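Local coordinates for protein UDP-4-amino-4,6-dideoxy-N-acetyl-beta-L-altrosamine transaminase (Helicobacter pylori, PDB 2FNU) that transfers an amino group from glutamate to a UDP-linked 4-keto sugar, using pyridoxal phosphate, in the second step of pseudaminic acid biosynthesis for flagellin modification, at residues V52-T62 / G226-I234; I310-Q321 / A337-P348. All blocks are in the same frame, centred on the assembly; numbering follows the deposited sequence.

How the contacts relate
Contact 1 (52-62 with 226-234) and contact 2 (310-321 with 337-348) lie on opposite sides of the chain's centre, their centres 28 Å apart and their nearest atoms about 10 Å apart. The joined PMP-UD1 pair of one active site links them: PMP N4A is 1.3 Å from UD1 C4', a covalent distance, and the two form the external aldimine. Contact 1 holds the phosphate end of this PMP (chain E) through A56 and T57, while Y316 of contact 2 bonds both its O3 and the sugar of UD1. Both contacts reach the second subunit: N228 of contact 1 lies beside the phosphate of PMP of chain C, and Q313 and K317 of contact 2 bond its F217, E219 and G220.

Contact 1: residues V52-T62 / G226-I234; sequences VFNSATSALLT and GHNFRLNEI. With PMP (4'-deoxy-4'-aminopyridoxal-5'-phosphate), chain E; PMP (4'-deoxy-4'-aminopyridoxal-5'-phosphate), chain C.
F229 lies across the start of helix 56-66, and its side chain meets F53, S58, T62 and L61 in turn from CB to tip. CB comes in the plane of the F53 ring, at its edge, 3.8 Å from CD1. Beyond it the ring lies against S58, whose CB stands 3.7 Å from CG in a CH-pi contact over the face; H227 CB covers the opposite face. T62 OG1 approaches the rim at CD2 (3.6 Å), its rotation fixed by its donation to S58 O. At the tip, CZ meets L61 CD2 at 4.0 Å, the two side chains crossing at about a right angle. The backbone of F229 is gripped too: N54 N donates to F229 O over 2.8 Å, from above the carbonyl plane, and F53 CA adds a CA-H...O contact. L231 lays CD1 against F53 O (3.4 Å) and packs CB and CD2 on V52, while a water links L231 N to V52 O.

S55 is the N-cap of helix 56-66: its OG accepts from S58 N and also hydrogen-bonds N228 O of the second subunit. A56 N (2.9 Å to O2P), T57 N and T57 OG1 (2.7 Å to O3P) bind the phosphate of PMP of chain E. This is the phosphate cup at a helix N-terminus of fold type I aminotransferases, here built at the dimer interface.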
loop_
_atom_site.group_PDB
_atom_site.type_symbol
_atom_site.label_atom_id
_atom_site.label_comp_id
_atom_site.label_asym_id
_atom_site.label_seq_id
_atom_site.Cartn_x
_atom_site.Cartn_y
_atom_site.Cartn_z
ATOM N N VAL B 52 -7.656 -7.780 -4.553
ATOM C CA VAL B 52 -6.880 -6.655 -5.068
ATOM C C VAL B 52 -6.186 -5.911 -3.929
ATOM O O VAL B 52 -6.676 -5.889 -2.782
ATOM C CB VAL B 52 -7.720 -5.694 -5.942
ATOM C CG1 VAL B 52 -8.211 -6.407 -7.202
ATOM C CG2 VAL B 52 -8.924 -5.177 -5.166
ATOM N N PHE B 53 -5.021 -5.337 -4.252
ATOM C CA PHE B 53 -4.078 -4.767 -3.269
ATOM C C PHE B 53 -3.585 -3.425 -3.777
ATOM O O PHE B 53 -3.756 -3.121 -4.973
ATOM C CB PHE B 53 -2.846 -5.674 -3.132
ATOM C CG PHE B 53 -3.113 -6.974 -2.437
ATOM C CD1 PHE B 53 -2.836 -7.129 -1.089
ATOM C CD2 PHE B 53 -3.657 -8.048 -3.138
ATOM C CE1 PHE B 53 -3.096 -8.337 -0.443
ATOM C CE2 PHE B 53 -3.921 -9.250 -2.504
ATOM C CZ PHE B 53 -3.641 -9.402 -1.156
ATOM N N ASN B 54 -2.929 -2.644 -2.905
ATOM C CA ASN B 54 -2.452 -1.326 -3.319
ATOM C C ASN B 54 -1.336 -1.386 -4.370
ATOM O O ASN B 54 -1.074 -0.413 -5.060
ATOM C CB ASN B 54 -1.975 -0.508 -2.110
ATOM C CG ASN B 54 -0.656 -0.988 -1.571
ATOM O OD1 ASN B 54 0.422 -0.402 -1.876
ATOM N ND2 ASN B 54 -0.697 -2.063 -0.824
ATOM N N SER B 55 -0.637 -2.513 -4.424
ATOM C CA SER B 55 0.439 -2.721 -5.398
ATOM C C SER B 55 0.663 -4.230 -5.565
ATOM O O SER B 55 0.280 -5.013 -4.682
ATOM C CB SER B 55 1.752 -2.080 -4.942
ATOM O OG SER B 55 2.248 -2.740 -3.782
ATOM N N ALA B 56 1.326 -4.642 -6.661
ATOM C CA ALA B 56 1.686 -6.062 -6.765
ATOM C C ALA B 56 2.746 -6.470 -5.742
ATOM O O ALA B 56 2.832 -7.642 -5.382
ATOM C CB ALA B 56 2.136 -6.441 -8.182
ATOM N N THR B 57 3.576 -5.511 -5.311
ATOM C CA THR B 57 4.589 -5.827 -4.296
ATOM C C THR B 57 3.899 -6.205 -2.972
ATOM O O THR B 57 4.316 -7.155 -2.298
ATOM C CB THR B 57 5.558 -4.659 -4.119
ATOM O OG1 THR B 57 6.126 -4.363 -5.387
ATOM C CG2 THR B 57 6.690 -5.027 -3.181
ATOM N N SER B 58 2.816 -5.505 -2.633
ATOM C CA SER B 58 2.003 -5.874 -1.465
ATOM C C SER B 58 1.360 -7.244 -1.637
ATOM O O SER B 58 1.301 -8.047 -0.684
ATOM C CB SER B 58 0.936 -4.818 -1.169
ATOM O OG SER B 58 1.534 -3.601 -0.763
ATOM N N ALA B 59 0.851 -7.495 -2.849
ATOM C CA ALA B 59 0.299 -8.796 -3.201
ATOM C C ALA B 59 1.343 -9.908 -3.038
ATOM O O ALA B 59 1.049 -10.969 -2.454
ATOM C CB ALA B 59 -0.238 -8.758 -4.614
ATOM N N LEU B 60 2.568 -9.662 -3.520
ATOM C CA LEU B 60 3.625 -10.671 -3.422
ATOM C C LEU B 60 3.953 -10.969 -1.959
ATOM O O LEU B 60 4.080 -12.139 -1.573
ATOM C CB LEU B 60 4.900 -10.213 -4.162
ATOM C CG LEU B 60 4.889 -10.302 -5.685
ATOM C CD1 LEU B 60 6.029 -9.486 -6.285
ATOM C CD2 LEU B 60 4.984 -11.740 -6.151
ATOM N N LEU B 61 4.092 -9.921 -1.140
ATOM C CA LEU B 61 4.401 -10.145 0.271
ATOM C C LEU B 61 3.276 -10.961 0.911
ATOM O O LEU B 61 3.519 -11.908 1.665
ATOM C CB LEU B 61 4.521 -8.827 1.030
ATOM C CG LEU B 61 4.722 -8.973 2.546
ATOM C CD1 LEU B 61 6.103 -9.581 2.829
ATOM C CD2 LEU B 61 4.577 -7.625 3.252
ATOM N N THR B 62 2.039 -10.584 0.618
ATOM C CA THR B 62 0.890 -11.285 1.203
ATOM C C THR B 62 0.868 -12.761 0.796
ATOM O O THR B 62 0.617 -13.638 1.625
ATOM C CB THR B 62 -0.410 -10.584 0.787
ATOM O OG1 THR B 62 -0.359 -9.240 1.281
ATOM C CG2 THR B 62 -1.644 -11.290 1.378
ATOM N N GLY B 226 -2.380 -8.246 10.373
ATOM C CA GLY B 226 -2.490 -7.871 8.981
ATOM C C GLY B 226 -2.053 -6.427 8.867
ATOM O O GLY B 226 -1.666 -5.785 9.862
ATOM N N HIS B 227 -2.129 -5.939 7.633
ATOM C CA HIS B 227 -1.630 -4.620 7.252
ATOM C C HIS B 227 -2.790 -3.817 6.675
ATOM O O HIS B 227 -3.950 -4.148 6.902
ATOM C CB HIS B 227 -0.512 -4.799 6.213
ATOM C CG HIS B 227 0.701 -5.492 6.756
ATOM N ND1 HIS B 227 1.862 -4.815 7.042
ATOM C CD2 HIS B 227 0.943 -6.799 7.057
ATOM C CE1 HIS B 227 2.763 -5.658 7.518
ATOM N NE2 HIS B 227 2.233 -6.867 7.540
ATOM N N ASN B 228 -2.498 -2.722 5.980
ATOM C CA ASN B 228 -3.539 -2.069 5.175
ATOM C C ASN B 228 -2.962 -1.913 3.780
ATOM O O ASN B 228 -2.292 -0.910 3.475
ATOM C CB ASN B 228 -3.951 -0.695 5.741
ATOM C CG ASN B 228 -4.989 0.022 4.878
ATOM O OD1 ASN B 228 -5.490 1.105 5.253
ATOM N ND2 ASN B 228 -5.307 -0.542 3.735
ATOM N N PHE B 229 -3.176 -2.965 2.984
ATOM C CA PHE B 229 -2.771 -3.008 1.579
ATOM C C PHE B 229 -4.007 -2.934 0.676
ATOM O O PHE B 229 -4.010 -3.456 -0.435
ATOM C CB PHE B 229 -2.012 -4.309 1.284
ATOM C CG PHE B 229 -0.743 -4.494 2.085
ATOM C CD1 PHE B 229 0.032 -3.407 2.496
ATOM C CD2 PHE B 229 -0.278 -5.783 2.330
ATOM C CE1 PHE B 229 1.226 -3.609 3.207
ATOM C CE2 PHE B 229 0.909 -5.991 3.041
ATOM C CZ PHE B 229 1.666 -4.915 3.461
ATOM N N ARG B 230 -5.068 -2.293 1.153
ATOM C CA ARG B 230 -6.321 -2.282 0.393
ATOM C C ARG B 230 -6.205 -1.420 -0.853
ATOM O O ARG B 230 -5.447 -0.429 -0.890
ATOM C CB ARG B 230 -7.459 -1.772 1.275
ATOM C CG ARG B 230 -7.734 -2.670 2.489
ATOM C CD ARG B 230 -8.993 -2.249 3.223
ATOM N NE ARG B 230 -8.909 -0.873 3.739
ATOM C CZ ARG B 230 -8.808 -0.532 5.026
ATOM N NH1 ARG B 230 -8.777 -1.451 5.998
ATOM N NH2 ARG B 230 -8.782 0.757 5.353
ATOM N N LEU B 231 -6.961 -1.812 -1.883
ATOM C CA LEU B 231 -7.178 -0.971 -3.047
ATOM C C LEU B 231 -8.472 -0.194 -2.812
ATOM O O LEU B 231 -9.502 -0.784 -2.479
ATOM C CB LEU B 231 -7.316 -1.846 -4.295
ATOM C CG LEU B 231 -7.241 -1.082 -5.632
ATOM C CD1 LEU B 231 -5.802 -0.601 -5.882
ATOM C CD2 LEU B 231 -7.690 -1.960 -6.797
ATOM N N ASN B 232 -8.431 1.127 -2.976
ATOM C CA ASN B 232 -9.631 1.913 -2.671
ATOM C C ASN B 232 -10.648 1.893 -3.818
ATOM O O ASN B 232 -10.410 1.268 -4.862
ATOM C CB ASN B 232 -9.237 3.339 -2.275
ATOM C CG ASN B 232 -8.463 4.050 -3.364
ATOM O OD1 ASN B 232 -7.272 4.373 -3.214
ATOM N ND2 ASN B 232 -9.120 4.264 -4.482
ATOM N N GLU B 233 -11.789 2.565 -3.623
ATOM C CA GLU B 233 -12.877 2.499 -4.602
ATOM C C GLU B 233 -12.575 3.284 -5.867
ATOM O O GLU B 233 -13.073 2.942 -6.942
ATOM C CB GLU B 233 -14.190 2.997 -3.994
ATOM C CG GLU B 233 -14.690 2.119 -2.884
ATOM C CD GLU B 233 -15.299 0.839 -3.417
ATOM O OE1 GLU B 233 -14.603 -0.194 -3.412
ATOM O OE2 GLU B 233 -16.462 0.878 -3.871
ATOM N N ILE B 234 -11.793 4.349 -5.745
ATOM C CA ILE B 234 -11.451 5.164 -6.910
ATOM C C ILE B 234 -10.645 4.285 -7.873
ATOM O O ILE B 234 -10.965 4.180 -9.056
ATOM C CB ILE B 234 -10.631 6.396 -6.507
ATOM C CG1 ILE B 234 -11.437 7.307 -5.555
ATOM C CG2 ILE B 234 -10.199 7.182 -7.746
ATOM C CD1 ILE B 234 -10.571 8.398 -4.902
HETATM N N1 PMP E . 6.979 -8.132 -10.401
HETATM C C2 PMP E . 7.302 -7.733 -11.673
HETATM C C2A PMP E . 7.707 -8.784 -12.679
HETATM C C3 PMP E . 7.235 -6.372 -12.002
HETATM O O3 PMP E . 7.519 -5.955 -13.271
HETATM C C4 PMP E . 6.863 -5.414 -11.029
HETATM C C4A PMP E . 6.866 -3.931 -11.331
HETATM N N4A PMP E . 7.899 -3.560 -12.273
HETATM C C5 PMP E . 6.479 -5.860 -9.759
HETATM C C6 PMP E . 6.491 -7.228 -9.493
HETATM C C5A PMP E . 6.027 -4.897 -8.676
HETATM O O4P PMP E . 4.711 -4.494 -9.007
HETATM P P PMP E . 4.119 -3.118 -8.403
HETATM O O1P PMP E . 4.786 -2.005 -9.175
HETATM O O2P PMP E . 2.653 -3.165 -8.716
HETATM O O3P PMP E . 4.380 -3.072 -6.923
HETATM N N1 PMP C . -3.582 4.560 13.783
HETATM C C2 PMP C . -4.805 4.964 14.231
HETATM C C2A PMP C . -4.834 5.737 15.528
HETATM C C3 PMP C . -5.929 4.850 13.410
HETATM O O3 PMP C . -7.110 5.435 13.786
HETATM C C4 PMP C . -5.828 4.107 12.224
HETATM C C4A PMP C . -7.035 3.773 11.376
HETATM N N4A PMP C . -8.265 3.814 12.140
HETATM C C5 PMP C . -4.572 3.677 11.803
HETATM C C6 PMP C . -3.458 3.897 12.586
HETATM C C5A PMP C . -4.370 3.002 10.452
HETATM O O4P PMP C . -4.481 3.995 9.439
HETATM P P PMP C . -4.838 3.588 7.921
HETATM O O1P PMP C . -6.314 3.262 7.950
HETATM O O2P PMP C . -4.538 4.821 7.099
HETATM O O3P PMP C . -4.015 2.372 7.537
HETATM O O HOH W 1 -8.627 -4.079 -1.429
#

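Contact 2: residues I310-Q321 / A337-P348; sequences ILAQVHYKPIYQ and AEDFYHAEISLP. With UD1 (uridine-diphosphate-N-acetylglucosamine), chain F.
K317 and P318 rest on the ring of Y341, the tightly packed part of this contact. K317 CA stands 3.7 Å from the ring centroid and P318 CD 3.9 Å, both over the face, while V314 CG1 touches Y341 CD1, the two side chains crossing at about a right angle. Y341 CG lies opposite its backbone N (chi1 172°), laying the ring along the Y316-K317 peptide, with CD1 3.2 Å from Y316 O. Next to it comes a closed polar chain. E344 OE1 takes H315 N from above the carboxylate plane in a nearly straight bond (172°), and OE2 accepts S346 OG through its syn lone pair. That hydroxyl in turn receives H315 ND1, 2.7 Å away and close to the ring plane, so one carboxylate holds both the backbone and, through S346, the imidazole of H315. Q313 and S346 form a single antiparallel hydrogen-bonded bridge, N and O of each bonded to the other. Held in this way, 313-316 lines the UD1 pocket: Q313 NE2 donates to O2A, and Y316 OH to O3' (2.8 Å).

The other end is wetter. E338 OE2 accepts Y320 OH on its anti lone pair (2.6 Å) and Q321 NE2 on the syn side (3.0 Å), with the amide and carboxylate nearly coplanar. One water joins Q321 NE2 to H342 NE2; another sits 2.7 Å from Y341 OH and is only weakly bonded to Q321 OE1.

Within this chain, strand 344-347 is an outermost strand of a three-stranded antiparallel sheet, next to 286-290. Helix 355-370 packs on I310, I345 and L347, helix 298-307 covers V314, and strand 310-311 pairs with 4-5.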
loop_
_atom_site.group_PDB
_atom_site.type_symbol
_atom_site.label_atom_id
_atom_site.label_comp_id
_atom_site.label_asym_id
_atom_site.label_seq_id
_atom_site.Cartn_x
_atom_site.Cartn_y
_atom_site.Cartn_z
ATOM N N ILE B 310 13.340 8.160 -28.300
ATOM C CA ILE B 310 12.898 6.779 -28.045
ATOM C C ILE B 310 13.392 6.357 -26.668
ATOM O O ILE B 310 14.559 5.961 -26.518
ATOM C CB ILE B 310 13.444 5.814 -29.115
ATOM C CG1 ILE B 310 13.024 6.280 -30.518
ATOM C CG2 ILE B 310 12.941 4.380 -28.875
ATOM C CD1 ILE B 310 13.850 5.649 -31.598
ATOM N N LEU B 311 12.510 6.460 -25.670
ATOM C CA LEU B 311 12.935 6.340 -24.266
ATOM C C LEU B 311 12.952 4.885 -23.825
ATOM O O LEU B 311 12.253 4.473 -22.883
ATOM C CB LEU B 311 12.092 7.227 -23.349
ATOM C CG LEU B 311 11.967 8.689 -23.816
ATOM C CD1 LEU B 311 11.086 9.502 -22.834
ATOM C CD2 LEU B 311 13.331 9.355 -24.009
ATOM N N ALA B 312 13.806 4.121 -24.500
ATOM C CA ALA B 312 13.858 2.689 -24.293
ATOM C C ALA B 312 14.432 2.385 -22.922
ATOM O O ALA B 312 15.148 3.215 -22.342
ATOM C CB ALA B 312 14.699 2.025 -25.380
ATOM N N GLN B 313 14.136 1.185 -22.424
ATOM C CA GLN B 313 14.548 0.785 -21.083
ATOM C C GLN B 313 15.100 -0.639 -21.154
ATOM O O GLN B 313 14.889 -1.331 -22.147
ATOM C CB GLN B 313 13.329 0.887 -20.149
ATOM C CG GLN B 313 13.559 0.532 -18.690
ATOM C CD GLN B 313 14.686 1.324 -18.071
ATOM O OE1 GLN B 313 15.862 1.066 -18.336
ATOM N NE2 GLN B 313 14.332 2.291 -17.226
ATOM N N VAL B 314 15.815 -1.072 -20.117
ATOM C CA VAL B 314 16.332 -2.428 -20.061
ATOM C C VAL B 314 15.643 -3.180 -18.921
ATOM O O VAL B 314 15.562 -2.667 -17.788
ATOM C CB VAL B 314 17.855 -2.440 -19.835
ATOM C CG1 VAL B 314 18.389 -3.888 -19.682
ATOM C CG2 VAL B 314 18.577 -1.722 -20.990
ATOM N N HIS B 315 15.142 -4.380 -19.234
ATOM C CA HIS B 315 14.536 -5.275 -18.233
ATOM C C HIS B 315 15.239 -6.640 -18.325
ATOM O O HIS B 315 15.035 -7.344 -19.306
ATOM C CB HIS B 315 13.037 -5.431 -18.564
ATOM C CG HIS B 315 12.283 -4.136 -18.578
ATOM N ND1 HIS B 315 12.073 -3.396 -19.728
ATOM C CD2 HIS B 315 11.666 -3.460 -17.581
ATOM C CE1 HIS B 315 11.377 -2.315 -19.430
ATOM N NE2 HIS B 315 11.107 -2.333 -18.136
ATOM N N TYR B 316 16.067 -7.058 -17.359
ATOM C CA TYR B 316 16.355 -6.422 -16.076
ATOM C C TYR B 316 17.800 -6.725 -15.699
ATOM O O TYR B 316 18.359 -7.749 -16.115
ATOM C CB TYR B 316 15.504 -7.053 -14.962
ATOM C CG TYR B 316 14.030 -6.794 -15.044
ATOM C CD1 TYR B 316 13.172 -7.742 -15.599
ATOM C CD2 TYR B 316 13.485 -5.600 -14.558
ATOM C CE1 TYR B 316 11.799 -7.509 -15.661
ATOM C CE2 TYR B 316 12.101 -5.346 -14.621
ATOM C CZ TYR B 316 11.282 -6.307 -15.190
ATOM O OH TYR B 316 9.932 -6.062 -15.249
ATOM N N LYS B 317 18.387 -5.880 -14.862
ATOM C CA LYS B 317 19.641 -6.229 -14.184
ATOM C C LYS B 317 19.441 -7.524 -13.389
ATOM O O LYS B 317 18.478 -7.642 -12.647
ATOM C CB LYS B 317 20.049 -5.085 -13.254
ATOM C CG LYS B 317 21.285 -5.293 -12.401
ATOM C CD LYS B 317 21.629 -3.935 -11.769
ATOM C CE LYS B 317 22.810 -3.969 -10.838
ATOM N NZ LYS B 317 23.130 -2.550 -10.447
ATOM N N PRO B 318 20.330 -8.515 -13.566
ATOM C CA PRO B 318 20.189 -9.732 -12.761
ATOM C C PRO B 318 20.127 -9.383 -11.283
ATOM O O PRO B 318 20.979 -8.649 -10.790
ATOM C CB PRO B 318 21.456 -10.526 -13.110
ATOM C CG PRO B 318 21.741 -10.103 -14.578
ATOM C CD PRO B 318 21.438 -8.618 -14.541
ATOM N N ILE B 319 19.126 -9.900 -10.574
ATOM C CA ILE B 319 18.866 -9.468 -9.200
ATOM C C ILE B 319 20.054 -9.695 -8.265
ATOM O O ILE B 319 20.321 -8.887 -7.365
ATOM C CB ILE B 319 17.575 -10.130 -8.647
ATOM C CG1 ILE B 319 16.341 -9.588 -9.389
ATOM C CG2 ILE B 319 17.436 -9.931 -7.148
ATOM C CD1 ILE B 319 15.069 -10.419 -9.162
ATOM N N TYR B 320 20.780 -10.781 -8.501
ATOM C CA TYR B 320 21.923 -11.123 -7.614
ATOM C C TYR B 320 23.080 -10.113 -7.744
ATOM O O TYR B 320 24.016 -10.165 -6.951
ATOM C CB TYR B 320 22.410 -12.557 -7.877
ATOM C CG TYR B 320 22.831 -12.796 -9.322
ATOM C CD1 TYR B 320 22.036 -13.562 -10.184
ATOM C CD2 TYR B 320 24.002 -12.233 -9.833
ATOM C CE1 TYR B 320 22.409 -13.767 -11.517
ATOM C CE2 TYR B 320 24.379 -12.428 -11.180
ATOM C CZ TYR B 320 23.573 -13.208 -12.008
ATOM O OH TYR B 320 23.919 -13.403 -13.326
ATOM N N GLN B 321 23.026 -9.233 -8.748
ATOM C CA GLN B 321 24.033 -8.176 -8.919
ATOM C C GLN B 321 23.858 -7.009 -7.940
ATOM O O GLN B 321 24.798 -6.214 -7.750
ATOM C CB GLN B 321 24.004 -7.596 -10.348
ATOM C CG GLN B 321 24.563 -8.463 -11.475
ATOM C CD GLN B 321 24.810 -7.652 -12.781
ATOM O OE1 GLN B 321 24.804 -6.404 -12.784
ATOM N NE2 GLN B 321 25.048 -8.365 -13.886
ATOM N N ALA B 337 21.709 -15.248 -17.732
ATOM C CA ALA B 337 21.129 -13.985 -17.235
ATOM C C ALA B 337 21.969 -12.782 -17.665
ATOM O O ALA B 337 21.445 -11.744 -18.088
ATOM C CB ALA B 337 20.996 -14.018 -15.714
ATOM N N GLU B 338 23.294 -12.917 -17.530
ATOM C CA GLU B 338 24.217 -11.843 -17.925
ATOM C C GLU B 338 24.093 -11.516 -19.414
ATOM O O GLU B 338 23.993 -10.335 -19.792
ATOM C CB GLU B 338 25.673 -12.223 -17.607
ATOM C CG GLU B 338 25.946 -12.498 -16.125
ATOM C CD GLU B 338 25.844 -11.254 -15.249
ATOM O OE1 GLU B 338 26.398 -10.202 -15.632
ATOM O OE2 GLU B 338 25.223 -11.331 -14.165
ATOM N N ASP B 339 24.098 -12.554 -20.250
ATOM C CA ASP B 339 23.980 -12.354 -21.703
ATOM C C ASP B 339 22.637 -11.716 -22.049
ATOM O O ASP B 339 22.591 -10.800 -22.871
ATOM C CB ASP B 339 24.128 -13.665 -22.494
ATOM C CG ASP B 339 25.554 -14.231 -22.475
ATOM O OD1 ASP B 339 26.506 -13.538 -22.062
ATOM O OD2 ASP B 339 25.691 -15.404 -22.862
ATOM N N PHE B 340 21.552 -12.188 -21.415
ATOM C CA PHE B 340 20.239 -11.615 -21.698
ATOM C C PHE B 340 20.191 -10.127 -21.323
ATOM O O PHE B 340 19.737 -9.281 -22.098
ATOM C CB PHE B 340 19.140 -12.379 -20.949
ATOM C CG PHE B 340 17.757 -11.927 -21.315
ATOM C CD1 PHE B 340 17.090 -12.496 -22.389
ATOM C CD2 PHE B 340 17.127 -10.909 -20.590
ATOM C CE1 PHE B 340 15.802 -12.043 -22.735
ATOM C CE2 PHE B 340 15.851 -10.462 -20.923
ATOM C CZ PHE B 340 15.193 -11.032 -22.000
ATOM N N TYR B 341 20.645 -9.812 -20.115
ATOM C CA TYR B 341 20.682 -8.412 -19.669
ATOM C C TYR B 341 21.508 -7.536 -20.610
ATOM O O TYR B 341 21.099 -6.432 -20.960
ATOM C CB TYR B 341 21.261 -8.372 -18.263
ATOM C CG TYR B 341 21.569 -7.012 -17.686
ATOM C CD1 TYR B 341 20.602 -6.012 -17.624
ATOM C CD2 TYR B 341 22.824 -6.754 -17.133
ATOM C CE1 TYR B 341 20.893 -4.756 -17.048
ATOM C CE2 TYR B 341 23.124 -5.512 -16.548
ATOM C CZ TYR B 341 22.161 -4.529 -16.518
ATOM O OH TYR B 341 22.451 -3.323 -15.921
ATOM N N HIS B 342 22.669 -8.026 -21.028
ATOM C CA HIS B 342 23.513 -7.230 -21.909
ATOM C C HIS B 342 22.824 -7.000 -23.243
ATOM O O HIS B 342 22.922 -5.922 -23.814
ATOM C CB HIS B 342 24.880 -7.885 -22.092
ATOM C CG HIS B 342 25.666 -7.952 -20.825
ATOM N ND1 HIS B 342 26.625 -8.912 -20.593
ATOM C CD2 HIS B 342 25.630 -7.178 -19.714
ATOM C CE1 HIS B 342 27.149 -8.729 -19.394
ATOM N NE2 HIS B 342 26.563 -7.687 -18.840
ATOM N N ALA B 343 22.080 -8.001 -23.701
ATOM C CA ALA B 343 21.465 -7.943 -25.035
ATOM C C ALA B 343 20.157 -7.149 -25.089
ATOM O O ALA B 343 19.800 -6.585 -26.132
ATOM C CB ALA B 343 21.226 -9.353 -25.568
ATOM N N GLU B 344 19.422 -7.099 -23.979
ATOM C CA GLU B 344 18.014 -6.688 -24.077
ATOM C C GLU B 344 17.759 -5.180 -24.056
ATOM O O GLU B 344 18.352 -4.434 -23.268
ATOM C CB GLU B 344 17.204 -7.343 -22.946
ATOM C CG GLU B 344 15.676 -7.357 -23.176
ATOM C CD GLU B 344 14.949 -6.076 -22.743
ATOM O OE1 GLU B 344 15.496 -5.283 -21.931
ATOM O OE2 GLU B 344 13.797 -5.882 -23.230
ATOM N N ILE B 345 16.831 -4.762 -24.915
ATOM C CA ILE B 345 16.297 -3.394 -24.924
ATOM C C ILE B 345 14.799 -3.506 -25.110
ATOM O O ILE B 345 14.346 -4.239 -25.993
ATOM C CB ILE B 345 16.870 -2.539 -26.072
ATOM C CG1 ILE B 345 18.398 -2.454 -25.954
ATOM C CG2 ILE B 345 16.257 -1.147 -26.037
ATOM C CD1 ILE B 345 19.060 -1.690 -27.124
ATOM N N SER B 346 14.038 -2.797 -24.266
ATOM C CA SER B 346 12.583 -2.740 -24.391
ATOM C C SER B 346 12.169 -1.486 -25.128
ATOM O O SER B 346 12.472 -0.379 -24.692
ATOM C CB SER B 346 11.924 -2.757 -23.016
ATOM O OG SER B 346 12.269 -3.977 -22.355
ATOM N N LEU B 347 11.472 -1.673 -26.246
ATOM C CA LEU B 347 11.044 -0.541 -27.075
ATOM C C LEU B 347 9.639 -0.064 -26.739
ATOM O O LEU B 347 8.821 -0.837 -26.214
ATOM C CB LEU B 347 11.093 -0.941 -28.553
ATOM C CG LEU B 347 12.459 -1.387 -29.085
ATOM C CD1 LEU B 347 12.310 -1.757 -30.564
ATOM C CD2 LEU B 347 13.517 -0.297 -28.936
ATOM N N PRO B 348 9.326 1.206 -27.055
ATOM C CA PRO B 348 7.972 1.671 -26.751
ATOM C C PRO B 348 6.867 0.750 -27.274
ATOM O O PRO B 348 6.849 0.367 -28.447
ATOM C CB PRO B 348 7.912 3.059 -27.407
ATOM C CG PRO B 348 9.363 3.531 -27.379
ATOM C CD PRO B 348 10.163 2.271 -27.650
HETATM C "C1'" UD1 F . 9.803 -0.632 -12.336
HETATM C "C2'" UD1 F . 10.003 -1.762 -13.360
HETATM C "C3'" UD1 F . 8.689 -2.237 -13.972
HETATM C "C4'" UD1 F . 7.637 -2.480 -12.880
HETATM C "C5'" UD1 F . 7.507 -1.336 -11.856
HETATM C "C6'" UD1 F . 6.694 -0.159 -12.401
HETATM C "C7'" UD1 F . 12.236 -1.581 -14.396
HETATM C "C8'" UD1 F . 13.094 -0.919 -15.440
HETATM N "N2'" UD1 F . 10.925 -1.317 -14.407
HETATM O "O1'" UD1 F . 9.491 0.595 -13.001
HETATM O "O3'" UD1 F . 8.898 -3.471 -14.698
HETATM O "O5'" UD1 F . 8.790 -0.924 -11.354
HETATM O "O7'" UD1 F . 12.730 -2.330 -13.586
HETATM N N1 UD1 F . 5.369 6.225 -16.690
HETATM C C2 UD1 F . 4.166 6.806 -17.139
HETATM N N3 UD1 F . 3.172 7.044 -16.268
HETATM C C4 UD1 F . 3.292 6.752 -14.964
HETATM C C5 UD1 F . 4.456 6.176 -14.457
HETATM C C6 UD1 F . 5.514 5.911 -15.318
HETATM O O2 UD1 F . 4.031 7.094 -18.354
HETATM O O4 UD1 F . 2.342 6.994 -14.197
HETATM C C1B UD1 F . 6.449 5.987 -17.669
HETATM C C2B UD1 F . 7.293 7.253 -17.736
HETATM O "O2'" UD1 F . 7.620 7.527 -19.102
HETATM C C3B UD1 F . 8.539 6.915 -16.947
HETATM C C4B UD1 F . 8.663 5.419 -17.148
HETATM O O4B UD1 F . 7.324 4.926 -17.264
HETATM O O3B UD1 F . 9.708 7.600 -17.411
HETATM C C5B UD1 F . 9.353 4.782 -15.959
HETATM O O5B UD1 F . 9.436 3.385 -16.203
HETATM P PA UD1 F . 10.502 2.509 -15.365
HETATM O O1A UD1 F . 10.257 1.041 -15.682
HETATM O O2A UD1 F . 11.881 3.106 -15.590
HETATM O O3A UD1 F . 9.955 2.887 -13.888
HETATM P PB UD1 F . 10.206 1.982 -12.571
HETATM O O1B UD1 F . 11.696 1.732 -12.394
HETATM O O2B UD1 F . 9.382 2.594 -11.449
HETATM O O HOH W 2 26.442 -7.410 -16.096
HETATM O O HOH W 3 24.729 -3.454 -14.406
#